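Local coordinates for protein pullulanase (Klebsiella oxytoca, PDB 2YOC) that hydrolyses the alpha-1,6-glucosidic linkages of pullulan and of branched alpha-glucans and is exported by a type 2 secretion system, at residues H767-L771 with E797-N801; Y190-V196 with L244-V250; P528-A532 with V900-I905. All coordinates share one frame. Numbering follows the deposited sequence.

Interaction 1 (H767-L771 with E797-N801). With SO4 (sulfate ion), chain R.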
loop_
_atom_site.group_PDB
_atom_site.type_symbol
_atom_site.label_atom_id
_atom_site.label_comp_id
_atom_site.label_asym_id
_atom_site.label_seq_id
_atom_site.Cartn_x
_atom_site.Cartn_y
_atom_site.Cartn_z
ATOM N N HIS B 767 14.302 -3.721 0.827
ATOM C CA HIS B 767 13.606 -3.865 -0.444
ATOM C C HIS B 767 14.451 -4.601 -1.468
ATOM O O HIS B 767 13.905 -5.304 -2.319
ATOM C CB HIS B 767 13.139 -2.516 -0.987
ATOM C CG HIS B 767 12.253 -2.645 -2.189
ATOM N ND1 HIS B 767 12.674 -2.226 -3.441
ATOM C CD2 HIS B 767 11.019 -3.194 -2.306
ATOM C CE1 HIS B 767 11.673 -2.486 -4.269
ATOM N NE2 HIS B 767 10.648 -3.052 -3.631
ATOM N N LEU B 768 15.768 -4.469 -1.379
ATOM C CA LEU B 768 16.676 -5.190 -2.273
ATOM C C LEU B 768 16.682 -6.690 -1.901
ATOM O O LEU B 768 16.776 -7.538 -2.783
ATOM C CB LEU B 768 18.093 -4.595 -2.220
ATOM C CG LEU B 768 18.229 -3.097 -2.567
ATOM C CD1 LEU B 768 19.448 -2.494 -1.910
ATOM C CD2 LEU B 768 18.273 -2.868 -4.060
ATOM N N ALA B 769 16.536 -7.001 -0.595
ATOM C CA ALA B 769 16.444 -8.367 -0.076
ATOM C C ALA B 769 15.170 -8.996 -0.631
ATOM O O ALA B 769 15.205 -10.121 -1.143
ATOM C CB ALA B 769 16.397 -8.355 1.445
ATOM N N ASP B 770 14.061 -8.236 -0.580
ATOM C CA ASP B 770 12.763 -8.635 -1.105
ATOM C C ASP B 770 12.872 -8.998 -2.590
ATOM O O ASP B 770 12.397 -10.072 -2.984
ATOM C CB ASP B 770 11.734 -7.517 -0.905
ATOM C CG ASP B 770 11.100 -7.392 0.476
ATOM O OD1 ASP B 770 11.460 -8.186 1.383
ATOM O OD2 ASP B 770 10.222 -6.516 0.640
ATOM N N LEU B 771 13.544 -8.141 -3.398
ATOM C CA LEU B 771 13.720 -8.388 -4.832
ATOM C C LEU B 771 14.627 -9.580 -5.086
ATOM O O LEU B 771 14.291 -10.412 -5.930
ATOM C CB LEU B 771 14.191 -7.138 -5.601
ATOM C CG LEU B 771 13.161 -5.994 -5.847
ATOM C CD1 LEU B 771 13.853 -4.740 -6.327
ATOM C CD2 LEU B 771 12.093 -6.380 -6.858
ATOM N N GLU B 797 3.115 -7.949 -6.797
ATOM C CA GLU B 797 2.796 -6.850 -5.885
ATOM C C GLU B 797 4.070 -6.179 -5.356
ATOM O O GLU B 797 3.941 -5.138 -4.729
ATOM C CB GLU B 797 1.928 -7.352 -4.710
ATOM C CG GLU B 797 0.436 -7.334 -4.937
ATOM C CD GLU B 797 -0.359 -8.302 -4.082
ATOM O OE1 GLU B 797 0.109 -8.665 -2.977
ATOM O OE2 GLU B 797 -1.467 -8.694 -4.516
ATOM N N ILE B 798 5.276 -6.799 -5.518
ATOM C CA ILE B 798 6.562 -6.226 -5.053
ATOM C C ILE B 798 7.027 -5.339 -6.145
ATOM O O ILE B 798 7.202 -5.811 -7.255
ATOM C CB ILE B 798 7.636 -7.305 -4.738
ATOM C CG1 ILE B 798 7.232 -8.196 -3.578
ATOM C CG2 ILE B 798 9.051 -6.712 -4.557
ATOM C CD1 ILE B 798 7.146 -7.542 -2.185
ATOM N N ASP B 799 7.200 -4.062 -5.871
ATOM C CA ASP B 799 7.614 -3.079 -6.891
ATOM C C ASP B 799 9.070 -3.234 -7.366
ATOM O O ASP B 799 9.938 -3.649 -6.600
ATOM C CB ASP B 799 7.353 -1.657 -6.357
ATOM C CG ASP B 799 7.930 -0.542 -7.178
ATOM O OD1 ASP B 799 9.132 -0.224 -6.983
ATOM O OD2 ASP B 799 7.198 0.001 -8.029
ATOM N N TYR B 800 9.316 -2.874 -8.626
ATOM C CA TYR B 800 10.635 -2.763 -9.230
ATOM C C TYR B 800 10.643 -1.554 -10.151
ATOM O O TYR B 800 10.369 -1.673 -11.348
ATOM C CB TYR B 800 11.076 -4.034 -9.950
ATOM C CG TYR B 800 12.388 -3.849 -10.689
ATOM C CD1 TYR B 800 13.593 -3.723 -9.997
ATOM C CD2 TYR B 800 12.428 -3.813 -12.080
ATOM C CE1 TYR B 800 14.805 -3.557 -10.677
ATOM C CE2 TYR B 800 13.626 -3.624 -12.768
ATOM C CZ TYR B 800 14.813 -3.510 -12.064
ATOM O OH TYR B 800 15.989 -3.368 -12.758
ATOM N N ASN B 801 10.910 -0.378 -9.579
ATOM C CA ASN B 801 10.948 0.900 -10.305
ATOM C C ASN B 801 9.637 1.200 -11.047
ATOM O O ASN B 801 9.664 1.628 -12.215
ATOM C CB ASN B 801 12.150 0.972 -11.276
ATOM C CG ASN B 801 13.510 0.606 -10.725
ATOM O OD1 ASN B 801 13.768 0.666 -9.520
ATOM N ND2 ASN B 801 14.434 0.282 -11.631
HETATM S S SO4 R . 6.528 -3.362 -1.766
HETATM O O1 SO4 R . 7.348 -2.708 -2.821
HETATM O O2 SO4 R . 5.469 -4.149 -2.373
HETATM O O3 SO4 R . 5.881 -2.346 -0.940
HETATM O O4 SO4 R . 7.395 -4.238 -0.914
#
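One turn of helix 762-776, closed by the backbone hydrogen bond from L771 N to H767 O (3.1 Å), lies beside the short run E797-N801, which passes from a 3-10 turn into strand 799-800. The backbones stay well apart, L771 CA and I798 CA being 7.5 Å from each other, so side chains must fill the gap. L771 and I798 share most of this: L771 CD2 rests against I798 CG2 at 3.8 Å, while L771 CD1 meets the edge of the Y800 ring at CD1, also at 3.8 Å. H767, one turn earlier, brings NE2 to 3.1 Å from D799 O. A sulfate, probably from the crystallisation liquor, sits by I798 and accepts a weak hydrogen bond from D799 N to O1 (3.3 Å). Polar ends are also anchored outside the pair, among them D770 by a salt bridge to R773 and Y800 OH by a hydrogen bond to D726. The arrangement is a helix packed on the first strand, 799-800, of a small antiparallel pair with 803-804, between barrel strands 718-720 and 814-816.

Interaction 2 (Y190-V196 with L244-V250)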
loop_
_atom_site.group_PDB
_atom_site.type_symbol
_atom_site.label_atom_id
_atom_site.label_comp_id
_atom_site.label_asym_id
_atom_site.label_seq_id
_atom_site.Cartn_x
_atom_site.Cartn_y
_atom_site.Cartn_z
ATOM N N TYR B 190 1.311 9.070 -59.874
ATOM C CA TYR B 190 2.332 8.037 -60.070
ATOM C C TYR B 190 3.167 8.245 -61.340
ATOM O O TYR B 190 2.688 8.833 -62.303
ATOM C CB TYR B 190 1.693 6.629 -60.056
ATOM C CG TYR B 190 0.620 6.423 -61.108
ATOM C CD1 TYR B 190 -0.706 6.786 -60.864
ATOM C CD2 TYR B 190 0.923 5.853 -62.345
ATOM C CE1 TYR B 190 -1.696 6.623 -61.837
ATOM C CE2 TYR B 190 -0.067 5.647 -63.310
ATOM C CZ TYR B 190 -1.376 6.037 -63.050
ATOM O OH TYR B 190 -2.360 5.866 -63.995
ATOM N N SER B 191 4.420 7.765 -61.325
ATOM C CA SER B 191 5.370 7.797 -62.443
ATOM C C SER B 191 6.273 6.580 -62.362
ATOM O O SER B 191 6.925 6.339 -61.331
ATOM C CB SER B 191 6.198 9.079 -62.463
ATOM O OG SER B 191 7.073 9.127 -63.582
ATOM N N HIS B 192 6.279 5.795 -63.450
ATOM C CA HIS B 192 7.054 4.575 -63.509
ATOM C C HIS B 192 8.546 4.834 -63.518
ATOM O O HIS B 192 9.262 4.256 -62.689
ATOM C CB HIS B 192 6.637 3.764 -64.735
ATOM C CG HIS B 192 7.408 2.489 -64.926
ATOM N ND1 HIS B 192 8.561 2.448 -65.703
ATOM C CD2 HIS B 192 7.139 1.239 -64.475
ATOM C CE1 HIS B 192 8.970 1.189 -65.671
ATOM N NE2 HIS B 192 8.137 0.422 -64.958
ATOM N N SER B 193 9.009 5.695 -64.454
ATOM C CA SER B 193 10.429 5.926 -64.644
ATOM C C SER B 193 10.983 7.267 -64.198
ATOM O O SER B 193 12.202 7.483 -64.297
ATOM C CB SER B 193 10.800 5.635 -66.086
ATOM O OG SER B 193 10.590 4.263 -66.381
ATOM N N SER B 194 10.107 8.158 -63.677
ATOM C CA SER B 194 10.504 9.500 -63.226
ATOM C C SER B 194 9.888 9.861 -61.871
ATOM O O SER B 194 9.086 9.098 -61.334
ATOM C CB SER B 194 10.097 10.543 -64.265
ATOM O OG SER B 194 10.106 10.047 -65.595
ATOM N N LYS B 195 10.281 11.023 -61.311
ATOM C CA LYS B 195 9.719 11.538 -60.054
ATOM C C LYS B 195 8.481 12.331 -60.406
ATOM O O LYS B 195 8.431 12.994 -61.455
ATOM C CB LYS B 195 10.703 12.490 -59.335
ATOM C CG LYS B 195 11.935 11.832 -58.722
ATOM C CD LYS B 195 13.171 12.738 -58.738
ATOM C CE LYS B 195 13.891 12.601 -60.074
ATOM N NZ LYS B 195 14.794 13.745 -60.372
ATOM N N VAL B 196 7.474 12.269 -59.540
ATOM C CA VAL B 196 6.263 13.063 -59.675
ATOM C C VAL B 196 6.693 14.485 -59.297
ATOM O O VAL B 196 7.270 14.692 -58.227
ATOM C CB VAL B 196 5.111 12.535 -58.790
ATOM C CG1 VAL B 196 3.922 13.495 -58.795
ATOM C CG2 VAL B 196 4.678 11.144 -59.235
ATOM N N LEU B 244 1.472 -0.025 -60.147
ATOM C CA LEU B 244 1.612 1.203 -59.354
ATOM C C LEU B 244 2.845 1.101 -58.441
ATOM O O LEU B 244 3.620 2.064 -58.305
ATOM C CB LEU B 244 0.330 1.458 -58.537
ATOM C CG LEU B 244 -0.702 2.517 -59.016
ATOM C CD1 LEU B 244 -0.449 3.003 -60.424
ATOM C CD2 LEU B 244 -2.120 1.987 -58.895
ATOM N N LEU B 245 3.053 -0.106 -57.894
ATOM C CA LEU B 245 4.163 -0.452 -57.020
ATOM C C LEU B 245 5.468 -0.688 -57.798
ATOM O O LEU B 245 6.503 -0.997 -57.206
ATOM C CB LEU B 245 3.796 -1.661 -56.157
ATOM C CG LEU B 245 2.597 -1.466 -55.246
ATOM C CD1 LEU B 245 1.978 -2.790 -54.881
ATOM C CD2 LEU B 245 2.961 -0.636 -54.012
ATOM N N GLN B 246 5.434 -0.476 -59.114
ATOM C CA GLN B 246 6.614 -0.620 -59.945
ATOM C C GLN B 246 7.483 0.603 -59.876
ATOM O O GLN B 246 8.660 0.529 -60.217
ATOM C CB GLN B 246 6.219 -0.909 -61.408
ATOM C CG GLN B 246 5.841 -2.374 -61.682
ATOM C CD GLN B 246 7.028 -3.294 -61.534
ATOM O OE1 GLN B 246 7.988 -3.239 -62.311
ATOM N NE2 GLN B 246 7.008 -4.112 -60.492
ATOM N N GLY B 247 6.910 1.724 -59.463
ATOM C CA GLY B 247 7.644 2.981 -59.424
ATOM C C GLY B 247 7.249 3.912 -58.312
ATOM O O GLY B 247 6.995 3.465 -57.194
ATOM N N GLU B 248 7.251 5.214 -58.597
ATOM C CA GLU B 248 6.897 6.215 -57.601
ATOM C C GLU B 248 5.378 6.443 -57.531
ATOM O O GLU B 248 4.672 6.266 -58.527
ATOM C CB GLU B 248 7.632 7.546 -57.864
ATOM C CG GLU B 248 7.453 8.541 -56.729
ATOM C CD GLU B 248 8.366 9.743 -56.738
ATOM O OE1 GLU B 248 9.570 9.578 -56.430
ATOM O OE2 GLU B 248 7.854 10.866 -56.959
ATOM N N THR B 249 4.893 6.775 -56.330
ATOM C CA THR B 249 3.531 7.192 -56.030
ATOM C C THR B 249 3.662 8.383 -55.080
ATOM O O THR B 249 4.553 8.411 -54.221
ATOM C CB THR B 249 2.660 6.100 -55.395
ATOM O OG1 THR B 249 3.259 5.668 -54.177
ATOM C CG2 THR B 249 2.374 4.951 -56.332
ATOM N N VAL B 250 2.795 9.369 -55.241
ATOM C CA VAL B 250 2.825 10.567 -54.414
ATOM C C VAL B 250 1.374 10.938 -54.094
ATOM O O VAL B 250 0.541 10.992 -55.016
ATOM C CB VAL B 250 3.589 11.720 -55.135
ATOM C CG1 VAL B 250 3.268 13.074 -54.530
ATOM C CG2 VAL B 250 5.092 11.482 -55.132
#
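This edge pairing shows how a side chain can extend a short backbone ladder. Here the ladder is antiparallel: S191 and E248 form a hydrogen-bonded pair, with S191 N donating to E248 O (3.2 Å) and E248 N to S191 O (3.0 Å), while Y190 and T249 form the adjoining non-hydrogen-bonded pair, 4.3 Å between CA atoms. G247, ending a type I turn that starts at L244, approaches H192 so closely that a CB would clash with the carbonyl oxygens of S191 and H192.

A side-chain hydrogen bond carries the contact beyond the ladder. After H192 the chain loops back, and V196 N donates to E248 OE2 (3.0 Å); the same carboxylate oxygen makes a salt bridge with R357.

Apolar contacts flank these bonds. L244 CD1 stands over the face of the Y190 ring, 3.6 Å from its centroid, a CH-pi contact, and V196 CB meets V250 CG2 at 3.8 Å.

Within the pullulanase N2 domain, strand 185-191 is an edge strand of a mixed sheet, with 248-254 next to it and 260-267 beyond. L244, at the end of helix 241-244, also touches W169 of strand 167-169, while Q246 hydrogen-bonds to A303 and Q304, outside that sheet.

Interaction 3 (P528-A532 with V900-I905)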
loop_
_atom_site.group_PDB
_atom_site.type_symbol
_atom_site.label_atom_id
_atom_site.label_comp_id
_atom_site.label_asym_id
_atom_site.label_seq_id
_atom_site.Cartn_x
_atom_site.Cartn_y
_atom_site.Cartn_z
ATOM N N PRO B 528 45.015 10.068 -19.958
ATOM C CA PRO B 528 44.465 8.753 -20.349
ATOM C C PRO B 528 45.038 8.210 -21.671
ATOM O O PRO B 528 44.295 7.912 -22.611
ATOM C CB PRO B 528 42.949 9.011 -20.399
ATOM C CG PRO B 528 42.792 10.540 -20.376
ATOM C CD PRO B 528 44.146 11.162 -20.428
ATOM N N GLN B 529 46.371 8.067 -21.724
ATOM C CA GLN B 529 47.091 7.630 -22.921
ATOM C C GLN B 529 46.834 6.217 -23.395
ATOM O O GLN B 529 46.835 5.977 -24.601
ATOM C CB GLN B 529 48.591 7.998 -22.899
ATOM C CG GLN B 529 49.380 7.492 -21.704
ATOM C CD GLN B 529 50.847 7.855 -21.778
ATOM O OE1 GLN B 529 51.669 7.265 -21.081
ATOM N NE2 GLN B 529 51.224 8.832 -22.609
ATOM N N VAL B 530 46.585 5.295 -22.477
ATOM C CA VAL B 530 46.292 3.911 -22.846
ATOM C C VAL B 530 45.020 3.843 -23.703
ATOM O O VAL B 530 45.044 3.234 -24.774
ATOM C CB VAL B 530 46.224 2.975 -21.611
ATOM C CG1 VAL B 530 45.790 1.563 -22.001
ATOM C CG2 VAL B 530 47.565 2.944 -20.884
ATOM N N GLN B 531 43.950 4.513 -23.265
ATOM C CA GLN B 531 42.715 4.490 -24.027
ATOM C C GLN B 531 42.736 5.298 -25.317
ATOM O O GLN B 531 42.020 4.951 -26.255
ATOM C CB GLN B 531 41.472 4.755 -23.150
ATOM C CG GLN B 531 41.353 6.154 -22.576
ATOM C CD GLN B 531 40.859 7.118 -23.615
ATOM O OE1 GLN B 531 40.000 6.799 -24.452
ATOM N NE2 GLN B 531 41.478 8.281 -23.648
ATOM N N ALA B 532 43.541 6.363 -25.370
ATOM C CA ALA B 532 43.655 7.201 -26.565
ATOM C C ALA B 532 44.195 6.398 -27.769
ATOM O O ALA B 532 43.629 6.492 -28.862
ATOM C CB ALA B 532 44.544 8.401 -26.283
ATOM N N VAL B 900 44.458 -1.539 -15.981
ATOM C CA VAL B 900 45.272 -1.729 -17.177
ATOM C C VAL B 900 45.182 -0.476 -18.034
ATOM O O VAL B 900 45.675 -0.463 -19.161
ATOM C CB VAL B 900 44.896 -3.017 -17.953
ATOM C CG1 VAL B 900 45.215 -4.262 -17.136
ATOM C CG2 VAL B 900 43.428 -3.015 -18.401
ATOM N N GLY B 901 44.558 0.560 -17.476
ATOM C CA GLY B 901 44.370 1.853 -18.123
ATOM C C GLY B 901 43.030 2.490 -17.828
ATOM O O GLY B 901 42.118 1.830 -17.321
HETATM N N MSE B 902 42.901 3.780 -18.140
HETATM C CA MSE B 902 41.633 4.474 -17.956
HETATM C C MSE B 902 40.704 4.003 -19.076
HETATM O O MSE B 902 41.168 3.884 -20.205
HETATM C CB MSE B 902 41.804 6.011 -18.010
HETATM C CG MSE B 902 42.548 6.617 -16.817
HETATM SE SE MSE B 902 41.948 6.051 -15.031
HETATM C CE MSE B 902 40.367 7.159 -14.823
ATOM N N PRO B 903 39.422 3.676 -18.808
ATOM C CA PRO B 903 38.536 3.211 -19.900
ATOM C C PRO B 903 38.167 4.322 -20.899
ATOM O O PRO B 903 38.565 5.476 -20.692
ATOM C CB PRO B 903 37.325 2.673 -19.149
ATOM C CG PRO B 903 37.283 3.435 -17.883
ATOM C CD PRO B 903 38.703 3.746 -17.518
ATOM N N ARG B 904 37.418 3.987 -21.982
ATOM C CA ARG B 904 37.037 4.965 -23.012
ATOM C C ARG B 904 36.375 6.267 -22.517
ATOM O O ARG B 904 35.280 6.227 -21.951
ATOM C CB ARG B 904 36.217 4.307 -24.139
ATOM C CG ARG B 904 37.010 3.805 -25.308
ATOM C CD ARG B 904 36.600 4.571 -26.553
ATOM N NE ARG B 904 36.889 3.859 -27.796
ATOM C CZ ARG B 904 36.462 4.245 -28.994
ATOM N NH1 ARG B 904 35.732 5.350 -29.123
ATOM N NH2 ARG B 904 36.783 3.550 -30.076
ATOM N N ILE B 905 37.073 7.414 -22.732
ATOM C CA ILE B 905 36.668 8.796 -22.386
ATOM C C ILE B 905 35.262 9.121 -22.816
ATOM O O ILE B 905 34.522 9.769 -22.074
ATOM C CB ILE B 905 37.586 9.904 -22.971
ATOM C CG1 ILE B 905 38.438 9.469 -24.206
ATOM C CG2 ILE B 905 38.403 10.568 -21.886
ATOM C CD1 ILE B 905 37.721 8.692 -25.522
#
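A helix N-terminus set against a loop joins distant parts of the chain here: the first turn of helix 529-537, in the pullulanase Ins domain, meets the loop 900-905, whose last residue starts a helix, in the pullulanase-type C-terminal region. Q531 is the centre of the contact, with 100 Å² buried. Its side chain lies along the loop, CB 3.1 Å from M902 O and CG 3.4 Å from P903 O. The hydroxyl of Y912 hydrogen-bonds to P903 O as well.

M902, present as selenomethionine, buries 51 Å². Its CB packs on P528 CB at 4.0 Å, whereas SE leads off from the helix; the side chain also touches Y912 and K919 of helix 912-919. Beside it, G901 lies against V530: a CB there would clash with V530 CG1, and its backbone angles are themselves suited to glycine.

I905, with 44 Å² buried, begins helix 905-908, for which R904 is the N-cap residue. The amide of Q531 links the two helix starts, both bonds being weak: NE2 of Q531 donates to P528 O, the N-cap carbonyl of its own helix, at 3.0 Å, and I905 N donates to OE1 of Q531 at 3.5 Å.

The three contacts illustrate how a long multidomain chain is tied together at scattered points. Interaction 2 comes first along the sequence and is complete before the other two begin; it closes a 47-residue loop within the N2 domain. Interaction 3 spans 367 intervening residues, including six of the eight barrel strands, and interaction 1 falls between its two halves, between the barrel's sixth and seventh strands, 718-720 and 814-816. None touches another: the centre of interaction 1 is about 57 Å from that of interaction 2 and about 37 Å from that of interaction 3. Interactions 1 and 2 join segments near each other in sequence and lie on opposite sides of the chain's centre, whereas 528-532 with 900-905 joins the Ins domain to the C-terminal region.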